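Local atomic coordinates of metallo-beta-lactamase domain-containing protein (Enterococcus faecalis, PDB entry 2AZ4), a protein that binds two zinc ions in a metallo-beta-lactamase fold and may act on RNA as an exonuclease, as its family suggests, although its function is not established. Residues A[347-352]-A[376-381]; A[62-67]-A[77-82]; A[209-214]-A[396-401]; A[148-153]-A[161-166]. All coordinates share one frame; numbering follows the deposited sequence.

Contact 1 (A[347-352]-A[376-381]); sequences HSDAQP and RLACSG
At one edge of the six-stranded parallel sheet, strands 344-348 and 373-376 run out side by side, and the loops that follow their C-terminal ends are stitched together by backbone and side-chain bonds. The last regular step is the parallel bridge of His347 with Arg376, where Leu377 N gives a nearly straight bond to His347 O (2.9 Å), approaching from above the carbonyl plane. One residue on, Ser348 turns OG anti to its backbone N, and the hydroxyl donates to Leu377 O at 2.9 Å, nearly along the C=O axis. Asp349 then takes up a left-handed backbone conformation, and its carboxylate swings over to the second loop. Its OD2 receives Cys379 N at 2.9 Å on the syn lone pair, with an N-H...O angle of 172°, while OD1 lies against the methyl of Ala378 (OD1 to CB 3.4 Å). OD2 also forms a salt bridge with Arg267, which probably keeps the carboxylate ionised. A water donates to Asp349 OD1 at 2.8 Å and weakly links it to Arg376 NH2. The guanidinium of Arg376 is held mainly by Leu353 O and Tyr360 OH, and its NH1 comes to the edge of the His347 ring, 4.4 Å from ND1. Beyond Cys379 the loop reaches the metal centre, where Gly381 O accepts from ND1 of the zinc ligand His167 as a second-shell partner. Loops joined by polar bonds at the C-terminal ends of a parallel alpha/beta sheet, one of them running back to a dizinc site, are consistent with the beta-CASP-like insert of metallo-beta-lactamase nucleases.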
loop_
_atom_site.group_PDB
_atom_site.type_symbol
_atom_site.label_atom_id
_atom_site.label_comp_id
_atom_site.label_asym_id
_atom_site.label_seq_id
_atom_site.Cartn_x
_atom_site.Cartn_y
_atom_site.Cartn_z
ATOM N N HIS A 347 -17.784 -7.669 -1.069
ATOM C CA HIS A 347 -16.411 -7.640 -1.533
ATOM C C HIS A 347 -15.878 -6.219 -1.379
ATOM O O HIS A 347 -16.252 -5.329 -2.139
ATOM C CB HIS A 347 -16.373 -8.080 -2.997
ATOM C CG HIS A 347 -15.034 -8.573 -3.438
ATOM N ND1 HIS A 347 -14.338 -8.006 -4.481
ATOM C CD2 HIS A 347 -14.247 -9.556 -2.949
ATOM C CE1 HIS A 347 -13.193 -8.647 -4.645
ATOM N NE2 HIS A 347 -13.111 -9.585 -3.720
ATOM N N SER A 348 -15.016 -6.003 -0.390
ATOM C CA SER A 348 -14.600 -4.645 -0.033
ATOM C C SER A 348 -13.101 -4.467 -0.216
ATOM O O SER A 348 -12.310 -4.512 0.751
ATOM C CB SER A 348 -15.012 -4.319 1.401
ATOM O OG SER A 348 -14.819 -2.945 1.661
ATOM N N ASP A 349 -12.718 -4.265 -1.475
ATOM C CA ASP A 349 -11.319 -4.121 -1.876
ATOM C C ASP A 349 -10.421 -5.311 -1.572
ATOM O O ASP A 349 -9.191 -5.182 -1.507
ATOM C CB ASP A 349 -10.741 -2.813 -1.337
ATOM C CG ASP A 349 -11.427 -1.597 -1.948
ATOM O OD1 ASP A 349 -11.358 -1.449 -3.180
ATOM O OD2 ASP A 349 -12.058 -0.832 -1.210
ATOM N N ALA A 350 -11.033 -6.481 -1.380
ATOM C CA ALA A 350 -10.255 -7.717 -1.285
ATOM C C ALA A 350 -9.908 -8.198 -2.702
ATOM O O ALA A 350 -10.521 -7.762 -3.685
ATOM C CB ALA A 350 -11.027 -8.785 -0.532
ATOM N N GLN A 351 -8.932 -9.103 -2.788
ATOM C CA GLN A 351 -8.620 -9.823 -4.034
ATOM C C GLN A 351 -9.632 -10.942 -4.326
ATOM O O GLN A 351 -10.200 -11.482 -3.400
ATOM C CB GLN A 351 -7.198 -10.382 -3.968
ATOM C CG GLN A 351 -6.173 -9.297 -3.699
ATOM C CD GLN A 351 -4.760 -9.770 -3.907
ATOM O OE1 GLN A 351 -4.175 -10.402 -3.026
ATOM N NE2 GLN A 351 -4.198 -9.475 -5.083
ATOM N N PRO A 352 -9.915 -11.235 -5.623
ATOM C CA PRO A 352 -9.413 -10.524 -6.810
ATOM C C PRO A 352 -9.967 -9.108 -6.879
ATOM O O PRO A 352 -11.150 -8.884 -6.574
ATOM C CB PRO A 352 -9.935 -11.361 -7.983
ATOM C CG PRO A 352 -11.075 -12.126 -7.445
ATOM C CD PRO A 352 -10.806 -12.350 -5.987
ATOM N N ARG A 376 -20.057 -5.353 -4.632
ATOM C CA ARG A 376 -18.823 -4.619 -4.628
ATOM C C ARG A 376 -18.968 -3.360 -3.768
ATOM O O ARG A 376 -19.752 -2.448 -4.082
ATOM C CB ARG A 376 -18.400 -4.275 -6.050
ATOM C CG ARG A 376 -16.955 -3.794 -6.130
ATOM C CD ARG A 376 -16.494 -3.561 -7.558
ATOM N NE ARG A 376 -15.208 -2.865 -7.535
ATOM C CZ ARG A 376 -14.029 -3.480 -7.469
ATOM N NH1 ARG A 376 -13.973 -4.810 -7.446
ATOM N NH2 ARG A 376 -12.907 -2.764 -7.427
ATOM N N LEU A 377 -18.231 -3.325 -2.662
ATOM C CA LEU A 377 -18.281 -2.157 -1.782
ATOM C C LEU A 377 -16.858 -1.619 -1.654
ATOM O O LEU A 377 -16.138 -1.942 -0.706
ATOM C CB LEU A 377 -18.915 -2.517 -0.420
ATOM C CG LEU A 377 -19.249 -1.388 0.572
ATOM C CD1 LEU A 377 -20.438 -0.530 0.082
ATOM C CD2 LEU A 377 -19.516 -1.978 1.959
ATOM N N ALA A 378 -16.454 -0.830 -2.645
ATOM C CA ALA A 378 -15.068 -0.401 -2.774
ATOM C C ALA A 378 -14.888 1.066 -2.407
ATOM O O ALA A 378 -15.768 1.884 -2.635
ATOM C CB ALA A 378 -14.547 -0.664 -4.199
ATOM N N CYS A 379 -13.735 1.390 -1.847
ATOM C CA CYS A 379 -13.365 2.780 -1.634
ATOM C C CYS A 379 -11.871 2.909 -1.922
ATOM O O CYS A 379 -11.030 2.325 -1.210
ATOM C CB CYS A 379 -13.697 3.199 -0.202
ATOM S SG CYS A 379 -13.308 4.928 0.163
ATOM N N SER A 380 -11.546 3.633 -2.985
ATOM C CA SER A 380 -10.165 3.791 -3.410
ATOM C C SER A 380 -9.263 4.343 -2.314
ATOM O O SER A 380 -9.631 5.251 -1.574
ATOM C CB SER A 380 -10.060 4.689 -4.644
ATOM O OG SER A 380 -8.700 4.764 -5.046
ATOM N N GLY A 381 -8.057 3.795 -2.230
ATOM C CA GLY A 381 -7.028 4.400 -1.414
ATOM C C GLY A 381 -6.424 5.686 -1.992
ATOM O O GLY A 381 -5.664 6.360 -1.299
HETATM O O HOH W 1 -10.677 -3.179 -5.311
#

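Contact 2 (A[62-67]-A[77-82]); sequences ELKDLY and GAEDKD
A single lysine joins the two irregular segments 62-67 and 77-82, its aliphatic part packed and its charged end set among acceptors at the surface. The tight part is the methylene chain of Lys64. With CG anti to the backbone N, the chain runs straight out to the second segment and crosses the side chain of Glu79 at about a right angle, CD resting on Glu79 CG at 3.7 Å. Tyr75 also touches this lysine. Glu79 itself bends at chi2 (60°), so that its OE2 curls back to accept Lys81 N at 3.0 Å through the anti lone pair, a bond that fixes the bend of the Glu79 side chain against its own backbone.

The solvent side begins where Lys64 bends at chi4 (-64°). NZ forms salt bridges with Asp65 OD2 (2.8 Å) and Asp82 OD1 (2.9 Å), each using its anti lone pair, and meets Lys81 O (3.2 Å) from above that carbonyl plane. A water accepts from NZ at 2.8 Å and donates to Lys81 O. Four acceptors thus surround three N-H groups and probably share them, Lys81 O being the farthest. The two carboxylates approach to 4.4 Å between Asp65 OD2 and Asp82 OD1, a repulsion that the shared ammonium would be expected to offset. Both aspartates are exposed, whereas Leu63 and Leu66 turn inward onto Phe33. This is a surface salt-bridge network, linking two parts of the long loop between helix 51-56 and strand 85-89.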
loop_
_atom_site.group_PDB
_atom_site.type_symbol
_atom_site.label_atom_id
_atom_site.label_comp_id
_atom_site.label_asym_id
_atom_site.label_seq_id
_atom_site.Cartn_x
_atom_site.Cartn_y
_atom_site.Cartn_z
ATOM N N GLU A 62 19.247 -0.742 -12.057
ATOM C CA GLU A 62 20.660 -0.943 -11.763
ATOM C C GLU A 62 21.068 0.058 -10.709
ATOM O O GLU A 62 20.879 1.261 -10.898
ATOM C CB GLU A 62 21.497 -0.681 -13.023
ATOM C CG GLU A 62 21.271 -1.674 -14.136
ATOM C CD GLU A 62 22.360 -2.766 -14.215
ATOM O OE1 GLU A 62 22.391 -3.469 -15.247
ATOM O OE2 GLU A 62 23.180 -2.930 -13.277
ATOM N N LEU A 63 21.608 -0.413 -9.589
ATOM C CA LEU A 63 21.939 0.486 -8.489
ATOM C C LEU A 63 23.293 0.111 -7.924
ATOM O O LEU A 63 23.607 -1.064 -7.781
ATOM C CB LEU A 63 20.870 0.457 -7.388
ATOM C CG LEU A 63 19.444 0.975 -7.661
ATOM C CD1 LEU A 63 18.493 0.645 -6.490
ATOM C CD2 LEU A 63 19.419 2.462 -7.927
ATOM N N LYS A 64 24.093 1.117 -7.588
ATOM C CA LYS A 64 25.441 0.847 -7.116
ATOM C C LYS A 64 25.429 0.780 -5.610
ATOM O O LYS A 64 24.912 1.690 -4.960
ATOM C CB LYS A 64 26.411 1.930 -7.606
ATOM C CG LYS A 64 27.842 1.750 -7.116
ATOM C CD LYS A 64 28.689 2.970 -7.481
ATOM C CE LYS A 64 29.949 3.050 -6.625
ATOM N NZ LYS A 64 29.652 3.240 -5.166
ATOM N N ASP A 65 26.016 -0.290 -5.068
ATOM C CA ASP A 65 26.239 -0.455 -3.625
ATOM C C ASP A 65 24.982 -0.208 -2.782
ATOM O O ASP A 65 24.999 0.548 -1.815
ATOM C CB ASP A 65 27.399 0.430 -3.155
ATOM C CG ASP A 65 28.763 -0.109 -3.583
ATOM O OD1 ASP A 65 29.029 -1.334 -3.442
ATOM O OD2 ASP A 65 29.589 0.701 -4.058
ATOM N N LEU A 66 23.891 -0.841 -3.188
ATOM C CA LEU A 66 22.632 -0.792 -2.474
ATOM C C LEU A 66 22.046 -2.197 -2.297
ATOM O O LEU A 66 21.492 -2.515 -1.238
ATOM C CB LEU A 66 21.644 0.159 -3.177
ATOM C CG LEU A 66 20.444 0.653 -2.343
ATOM C CD1 LEU A 66 20.827 1.605 -1.223
ATOM C CD2 LEU A 66 19.341 1.276 -3.197
ATOM N N TYR A 67 22.168 -3.052 -3.308
ATOM C CA TYR A 67 21.602 -4.396 -3.176
ATOM C C TYR A 67 22.517 -5.248 -2.296
ATOM O O TYR A 67 23.712 -4.984 -2.218
ATOM C CB TYR A 67 21.358 -5.070 -4.529
ATOM C CG TYR A 67 20.331 -4.381 -5.401
ATOM C CD1 TYR A 67 19.003 -4.211 -4.966
ATOM C CD2 TYR A 67 20.672 -3.911 -6.660
ATOM C CE1 TYR A 67 18.073 -3.581 -5.772
ATOM C CE2 TYR A 67 19.734 -3.273 -7.475
ATOM C CZ TYR A 67 18.447 -3.118 -7.029
ATOM O OH TYR A 67 17.514 -2.509 -7.842
ATOM N N GLY A 77 26.940 0.844 -14.802
ATOM C CA GLY A 77 26.265 2.091 -15.117
ATOM C C GLY A 77 27.189 3.261 -14.903
ATOM O O GLY A 77 28.390 3.082 -14.694
ATOM N N ALA A 78 26.613 4.459 -14.930
ATOM C CA ALA A 78 27.378 5.703 -14.916
ATOM C C ALA A 78 27.815 6.144 -13.523
ATOM O O ALA A 78 28.679 7.016 -13.404
ATOM C CB ALA A 78 26.568 6.822 -15.593
ATOM N N GLU A 79 27.213 5.566 -12.478
ATOM C CA GLU A 79 27.447 6.035 -11.104
ATOM C C GLU A 79 28.920 5.929 -10.714
ATOM O O GLU A 79 29.513 4.852 -10.781
ATOM C CB GLU A 79 26.527 5.338 -10.082
ATOM C CG GLU A 79 26.716 5.818 -8.640
ATOM C CD GLU A 79 26.442 7.303 -8.454
ATOM O OE1 GLU A 79 25.260 7.688 -8.330
ATOM O OE2 GLU A 79 27.409 8.092 -8.409
ATOM N N ASP A 80 29.495 7.067 -10.328
ATOM C CA ASP A 80 30.938 7.193 -10.118
ATOM C C ASP A 80 31.320 7.707 -8.737
ATOM O O ASP A 80 32.497 7.980 -8.493
ATOM C CB ASP A 80 31.593 8.091 -11.204
ATOM C CG ASP A 80 30.968 9.502 -11.304
ATOM O OD1 ASP A 80 30.049 9.857 -10.523
ATOM O OD2 ASP A 80 31.411 10.275 -12.194
ATOM N N LYS A 81 30.336 7.834 -7.848
ATOM C CA LYS A 81 30.557 8.321 -6.487
ATOM C C LYS A 81 30.312 7.228 -5.463
ATOM O O LYS A 81 29.409 6.412 -5.623
ATOM C CB LYS A 81 29.642 9.525 -6.162
ATOM C CG LYS A 81 29.868 10.745 -7.046
ATOM C CD LYS A 81 29.185 12.009 -6.488
ATOM C CE LYS A 81 29.754 13.297 -7.129
ATOM N NZ LYS A 81 31.171 13.658 -6.691
ATOM N N ASP A 82 31.131 7.236 -4.415
ATOM C CA ASP A 82 30.915 6.423 -3.219
ATOM C C ASP A 82 30.225 7.296 -2.186
ATOM O O ASP A 82 30.471 8.507 -2.123
ATOM C CB ASP A 82 32.238 5.925 -2.645
ATOM C CG ASP A 82 32.889 4.859 -3.504
ATOM O OD1 ASP A 82 32.209 4.237 -4.348
ATOM O OD2 ASP A 82 34.101 4.642 -3.334
HETATM O O HOH W 2 27.255 4.573 -4.927
#

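Contact 3 (A[209-214]-A[396-401]); sequences HTELLM and EPQVLV
Strands 212-216 and 399-403 pair in parallel within one of the two mixed sheets of the metallo-beta-lactamase sandwich, joining parts of the chain far apart in sequence. Two almost straight bonds set the register: Leu213 N to Val399 O (2.9 Å) and Val401 N to Leu213 O (2.8 Å). On the face turned to strand 7-13 of the other sheet, the branch tip of Leu212 drops into the notch between two valines, CD1 lying 3.7 Å from Val399 CG1 and 3.5 Å from Val401 CG2. Met214 lies alongside Val401 on this face, where Val9 and Phe11 pack against the group. The opposite face belongs to Leu213. Its CB sits on Pro397 CB (3.7 Å), and its CD2 fits the corner between the proline CG and Leu400 CD2 (3.9 Å), with Ile395 of helix 385-395 closing in. Before the strands the fit becomes polar. The extended side chain of Gln398 lies beside that of Glu211, whose carboxylate bonds to His182. Thr210 O accepts Gln398 N, nearly along its C=O axis, and the amide reaches one residue further back, NE2 donating to His209 O at 2.9 Å, with that oxygen only 10° out of the amide plane.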
loop_
_atom_site.group_PDB
_atom_site.type_symbol
_atom_site.label_atom_id
_atom_site.label_comp_id
_atom_site.label_asym_id
_atom_site.label_seq_id
_atom_site.Cartn_x
_atom_site.Cartn_y
_atom_site.Cartn_z
ATOM N N HIS A 209 4.764 25.238 -0.357
ATOM C CA HIS A 209 5.851 25.982 -1.029
ATOM C C HIS A 209 7.101 25.133 -1.292
ATOM O O HIS A 209 8.207 25.672 -1.508
ATOM C CB HIS A 209 6.232 27.248 -0.228
ATOM C CG HIS A 209 5.100 28.208 -0.041
ATOM N ND1 HIS A 209 4.924 28.937 1.121
ATOM C CD2 HIS A 209 4.093 28.576 -0.873
ATOM C CE1 HIS A 209 3.854 29.703 0.998
ATOM N NE2 HIS A 209 3.340 29.511 -0.205
ATOM N N THR A 210 6.936 23.806 -1.275
ATOM C CA THR A 210 8.053 22.919 -1.567
ATOM C C THR A 210 8.624 23.198 -2.954
ATOM O O THR A 210 7.880 23.491 -3.889
ATOM C CB THR A 210 7.682 21.412 -1.403
ATOM O OG1 THR A 210 8.874 20.619 -1.468
ATOM C CG2 THR A 210 6.719 20.946 -2.466
ATOM N N GLU A 211 9.940 23.085 -3.097
ATOM C CA GLU A 211 10.580 23.366 -4.392
ATOM C C GLU A 211 10.298 22.299 -5.411
ATOM O O GLU A 211 10.291 22.559 -6.605
ATOM C CB GLU A 211 12.081 23.464 -4.233
ATOM C CG GLU A 211 12.493 24.536 -3.294
ATOM C CD GLU A 211 13.958 24.491 -2.973
ATOM O OE1 GLU A 211 14.292 24.865 -1.817
ATOM O OE2 GLU A 211 14.754 24.099 -3.871
ATOM N N LEU A 212 10.081 21.074 -4.953
ATOM C CA LEU A 212 9.850 19.989 -5.872
ATOM C C LEU A 212 8.912 18.970 -5.233
ATOM O O LEU A 212 9.287 18.285 -4.269
ATOM C CB LEU A 212 11.186 19.349 -6.256
ATOM C CG LEU A 212 11.161 18.349 -7.405
ATOM C CD1 LEU A 212 11.232 19.084 -8.757
ATOM C CD2 LEU A 212 12.344 17.413 -7.240
ATOM N N LEU A 213 7.694 18.903 -5.770
ATOM C CA LEU A 213 6.664 17.990 -5.304
ATOM C C LEU A 213 6.576 16.776 -6.221
ATOM O O LEU A 213 6.076 16.878 -7.343
ATOM C CB LEU A 213 5.306 18.705 -5.243
ATOM C CG LEU A 213 4.085 17.878 -4.787
ATOM C CD1 LEU A 213 4.337 17.368 -3.401
ATOM C CD2 LEU A 213 2.820 18.739 -4.789
ATOM N N MET A 214 7.062 15.642 -5.726
ATOM C CA MET A 214 6.982 14.359 -6.411
ATOM C C MET A 214 5.686 13.666 -5.980
ATOM O O MET A 214 5.602 13.136 -4.881
ATOM C CB MET A 214 8.234 13.504 -6.118
ATOM C CG MET A 214 9.548 14.124 -6.674
ATOM S SD MET A 214 11.112 13.529 -5.984
ATOM C CE MET A 214 10.954 14.119 -4.307
ATOM N N GLU A 396 0.892 24.439 -3.274
ATOM C CA GLU A 396 1.442 25.462 -4.195
ATOM C C GLU A 396 2.921 25.159 -4.470
ATOM O O GLU A 396 3.810 25.908 -4.040
ATOM C CB GLU A 396 1.225 26.902 -3.675
ATOM C CG GLU A 396 -0.237 27.269 -3.294
ATOM C CD GLU A 396 -0.391 28.759 -2.947
ATOM O OE1 GLU A 396 -0.009 29.587 -3.800
ATOM O OE2 GLU A 396 -0.869 29.110 -1.828
ATOM N N PRO A 397 3.187 24.025 -5.156
ATOM C CA PRO A 397 4.555 23.602 -5.405
ATOM C C PRO A 397 5.207 24.497 -6.474
ATOM O O PRO A 397 4.550 24.889 -7.436
ATOM C CB PRO A 397 4.382 22.173 -5.933
ATOM C CG PRO A 397 3.062 22.192 -6.615
ATOM C CD PRO A 397 2.212 23.084 -5.743
ATOM N N GLN A 398 6.485 24.821 -6.274
ATOM C CA GLN A 398 7.225 25.615 -7.238
ATOM C C GLN A 398 7.406 24.805 -8.513
ATOM O O GLN A 398 7.239 25.320 -9.628
ATOM C CB GLN A 398 8.562 26.041 -6.651
ATOM C CG GLN A 398 8.444 26.971 -5.444
ATOM C CD GLN A 398 9.779 27.247 -4.797
ATOM O OE1 GLN A 398 10.728 27.634 -5.464
ATOM N NE2 GLN A 398 9.865 27.029 -3.490
ATOM N N VAL A 399 7.742 23.527 -8.336
ATOM C CA VAL A 399 7.861 22.583 -9.433
ATOM C C VAL A 399 7.127 21.299 -9.050
ATOM O O VAL A 399 7.320 20.768 -7.952
ATOM C CB VAL A 399 9.334 22.228 -9.758
ATOM C CG1 VAL A 399 9.386 21.322 -10.978
ATOM C CG2 VAL A 399 10.204 23.497 -9.991
ATOM N N LEU A 400 6.293 20.817 -9.963
ATOM C CA LEU A 400 5.521 19.586 -9.781
ATOM C C LEU A 400 6.100 18.487 -10.661
ATOM O O LEU A 400 6.345 18.711 -11.860
ATOM C CB LEU A 400 4.056 19.855 -10.158
ATOM C CG LEU A 400 2.808 19.043 -9.741
ATOM C CD1 LEU A 400 2.083 18.495 -10.946
ATOM C CD2 LEU A 400 2.991 17.983 -8.628
ATOM N N VAL A 401 6.316 17.299 -10.075
ATOM C CA VAL A 401 6.743 16.137 -10.841
ATOM C C VAL A 401 5.715 15.001 -10.718
ATOM O O VAL A 401 5.715 14.308 -9.699
ATOM C CB VAL A 401 8.128 15.596 -10.334
ATOM C CG1 VAL A 401 8.645 14.465 -11.241
ATOM C CG2 VAL A 401 9.132 16.690 -10.225
HETATM O O HOH W 3 1.294 31.300 -0.652
#

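Contact 4 (A[148-153]-A[161-166]); sequences NKNDVI and EIVPVD
The amide of Asn150 and the carboxylate of Glu161 stand almost perpendicular, their planes 84° apart, although the two side chains run side by side in the same direction. Glu161 OE2 meets Asn150 CB (3.6 Å) instead of the amide nitrogen, and its charge is paired with Lys206 of helix 197-207. The oxygen end of the amide leans on apolar groups: Asn150 OD1 lies 3.6 Å from Pro164 CD and near CG1 of Val163. The Pro164 ring is crossed at about a right angle by the extended chain of Lys149, whose CG comes 3.8 Å from Pro164 CG, while CE reaches the ring CB. A third flat group, the carboxylate of Asp151, is met from above its plane by Asn148 N, 2.6 Å from OD2.

That short bond braces a type II beta turn from Asn148 to Asp151, with Asn150 in the left-handed third position, at the entry to the hairpin of strands 152-155 and 158-164. The turn presents Asn150 N to Ile162 O (2.8 Å), nearly along the C=O axis but with a bent N-H...O angle of 130°. Straighter is the next bond, Ile162 N to Asp151 O at 3.0 Å (166°). Val152 and Glu161 then form an antiparallel non-hydrogen-bonded pair, Val152 CG2 lying 3.9 Å from Glu161 CG, the two side chains on the same face of the sheet and crossing obliquely. Ile162 turns the other way, into the sandwich core against Leu113 and Leu147, while its CG2, in the crowded position between backbone N and carbonyl carbon, still touches Asp151 O.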
loop_
_atom_site.group_PDB
_atom_site.type_symbol
_atom_site.label_atom_id
_atom_site.label_comp_id
_atom_site.label_asym_id
_atom_site.label_seq_id
_atom_site.Cartn_x
_atom_site.Cartn_y
_atom_site.Cartn_z
ATOM N N ASN A 148 7.991 7.022 14.561
ATOM C CA ASN A 148 6.783 7.674 14.994
ATOM C C ASN A 148 6.407 8.767 14.003
ATOM O O ASN A 148 7.226 9.231 13.220
ATOM C CB ASN A 148 6.991 8.284 16.405
ATOM C CG ASN A 148 7.385 7.242 17.437
ATOM O OD1 ASN A 148 8.395 7.383 18.141
ATOM N ND2 ASN A 148 6.591 6.196 17.537
ATOM N N LYS A 149 5.160 9.181 14.025
ATOM C CA LYS A 149 4.746 10.239 13.130
ATOM C C LYS A 149 5.610 11.502 13.284
ATOM O O LYS A 149 5.962 11.917 14.401
ATOM C CB LYS A 149 3.269 10.534 13.343
ATOM C CG LYS A 149 2.383 9.334 13.007
ATOM C CD LYS A 149 1.002 9.534 13.613
ATOM C CE LYS A 149 -0.037 8.734 12.870
ATOM N NZ LYS A 149 -1.322 8.878 13.576
ATOM N N ASN A 150 5.955 12.079 12.141
ATOM C CA ASN A 150 6.734 13.320 12.042
ATOM C C ASN A 150 8.173 13.227 12.566
ATOM O O ASN A 150 8.797 14.258 12.824
ATOM C CB ASN A 150 5.992 14.504 12.677
ATOM C CG ASN A 150 4.540 14.610 12.211
ATOM O OD1 ASN A 150 4.259 14.776 11.032
ATOM N ND2 ASN A 150 3.620 14.521 13.145
ATOM N N ASP A 151 8.709 12.012 12.711
ATOM C CA ASP A 151 10.128 11.863 13.099
ATOM C C ASP A 151 11.010 12.380 11.976
ATOM O O ASP A 151 10.636 12.277 10.798
ATOM C CB ASP A 151 10.506 10.399 13.377
ATOM C CG ASP A 151 10.005 9.887 14.732
ATOM O OD1 ASP A 151 9.593 10.693 15.602
ATOM O OD2 ASP A 151 10.042 8.652 14.934
ATOM N N VAL A 152 12.174 12.921 12.350
ATOM C CA VAL A 152 13.146 13.423 11.414
ATOM C C VAL A 152 14.396 12.531 11.519
ATOM O O VAL A 152 14.943 12.294 12.615
ATOM C CB VAL A 152 13.494 14.928 11.687
ATOM C CG1 VAL A 152 14.586 15.445 10.733
ATOM C CG2 VAL A 152 12.242 15.803 11.576
ATOM N N ILE A 153 14.809 12.011 10.381
ATOM C CA ILE A 153 16.042 11.231 10.278
ATOM C C ILE A 153 17.060 12.056 9.522
ATOM O O ILE A 153 16.727 12.674 8.504
ATOM C CB ILE A 153 15.808 9.875 9.540
ATOM C CG1 ILE A 153 14.750 9.006 10.264
ATOM C CG2 ILE A 153 17.115 9.096 9.336
ATOM C CD1 ILE A 153 15.028 8.712 11.771
ATOM N N GLU A 161 11.820 14.094 7.013
ATOM C CA GLU A 161 10.695 14.009 7.925
ATOM C C GLU A 161 9.653 13.051 7.367
ATOM O O GLU A 161 9.225 13.185 6.208
ATOM C CB GLU A 161 10.054 15.376 8.166
ATOM C CG GLU A 161 9.034 15.361 9.346
ATOM C CD GLU A 161 8.501 16.743 9.694
ATOM O OE1 GLU A 161 9.152 17.735 9.314
ATOM O OE2 GLU A 161 7.433 16.839 10.362
ATOM N N ILE A 162 9.235 12.090 8.195
ATOM C CA ILE A 162 8.252 11.095 7.767
ATOM C C ILE A 162 6.873 11.465 8.309
ATOM O O ILE A 162 6.620 11.457 9.510
ATOM C CB ILE A 162 8.696 9.651 8.121
ATOM C CG1 ILE A 162 7.722 8.622 7.554
ATOM C CG2 ILE A 162 8.911 9.490 9.624
ATOM C CD1 ILE A 162 8.355 7.231 7.352
ATOM N N VAL A 163 5.973 11.784 7.407
ATOM C CA VAL A 163 4.749 12.459 7.803
ATOM C C VAL A 163 3.597 11.558 7.426
ATOM O O VAL A 163 3.539 11.154 6.282
ATOM C CB VAL A 163 4.620 13.808 7.016
ATOM C CG1 VAL A 163 3.296 14.506 7.335
ATOM C CG2 VAL A 163 5.821 14.755 7.340
ATOM N N PRO A 164 2.660 11.288 8.359
ATOM C CA PRO A 164 1.508 10.422 8.086
ATOM C C PRO A 164 0.566 11.054 7.079
ATOM O O PRO A 164 0.328 12.285 7.093
ATOM C CB PRO A 164 0.825 10.291 9.449
ATOM C CG PRO A 164 1.209 11.581 10.171
ATOM C CD PRO A 164 2.636 11.792 9.749
ATOM N N VAL A 165 0.037 10.207 6.217
ATOM C CA VAL A 165 -0.837 10.628 5.169
ATOM C C VAL A 165 -1.998 9.633 5.094
ATOM O O VAL A 165 -1.819 8.470 5.435
ATOM C CB VAL A 165 0.029 10.731 3.907
ATOM C CG1 VAL A 165 -0.269 9.669 2.873
ATOM C CG2 VAL A 165 0.177 12.173 3.448
ATOM N N ASP A 166 -3.179 10.097 4.677
ATOM C CA ASP A 166 -4.378 9.267 4.601
ATOM C C ASP A 166 -4.271 8.383 3.334
ATOM O O ASP A 166 -4.103 8.885 2.220
ATOM C CB ASP A 166 -5.595 10.221 4.612
ATOM C CG ASP A 166 -6.928 9.580 4.205
ATOM O OD1 ASP A 166 -7.038 8.332 4.106
ATOM O OD2 ASP A 166 -7.891 10.379 3.953
#

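Overall arrangement
Contacts 3 and 4 belong to the same mixed sheet, contact 3 pairing parallel strands through buried aliphatic groups and contact 4 the edge hairpin, where a turn and polar side chains do more of the work; their centres lie about 19 Å apart. Contact 1 sits in the separate parallel sheet, partly buried, and relies on hydrogen bonds around a buried serine and a carboxylate. It and contact 4 come within about 5 Å at their nearest atoms without touching, on opposite sides of the chain's centre, and both lead towards the zinc site. Contact 2 differs from all three: a solvent-facing charge cluster within one long loop, remote from the metals.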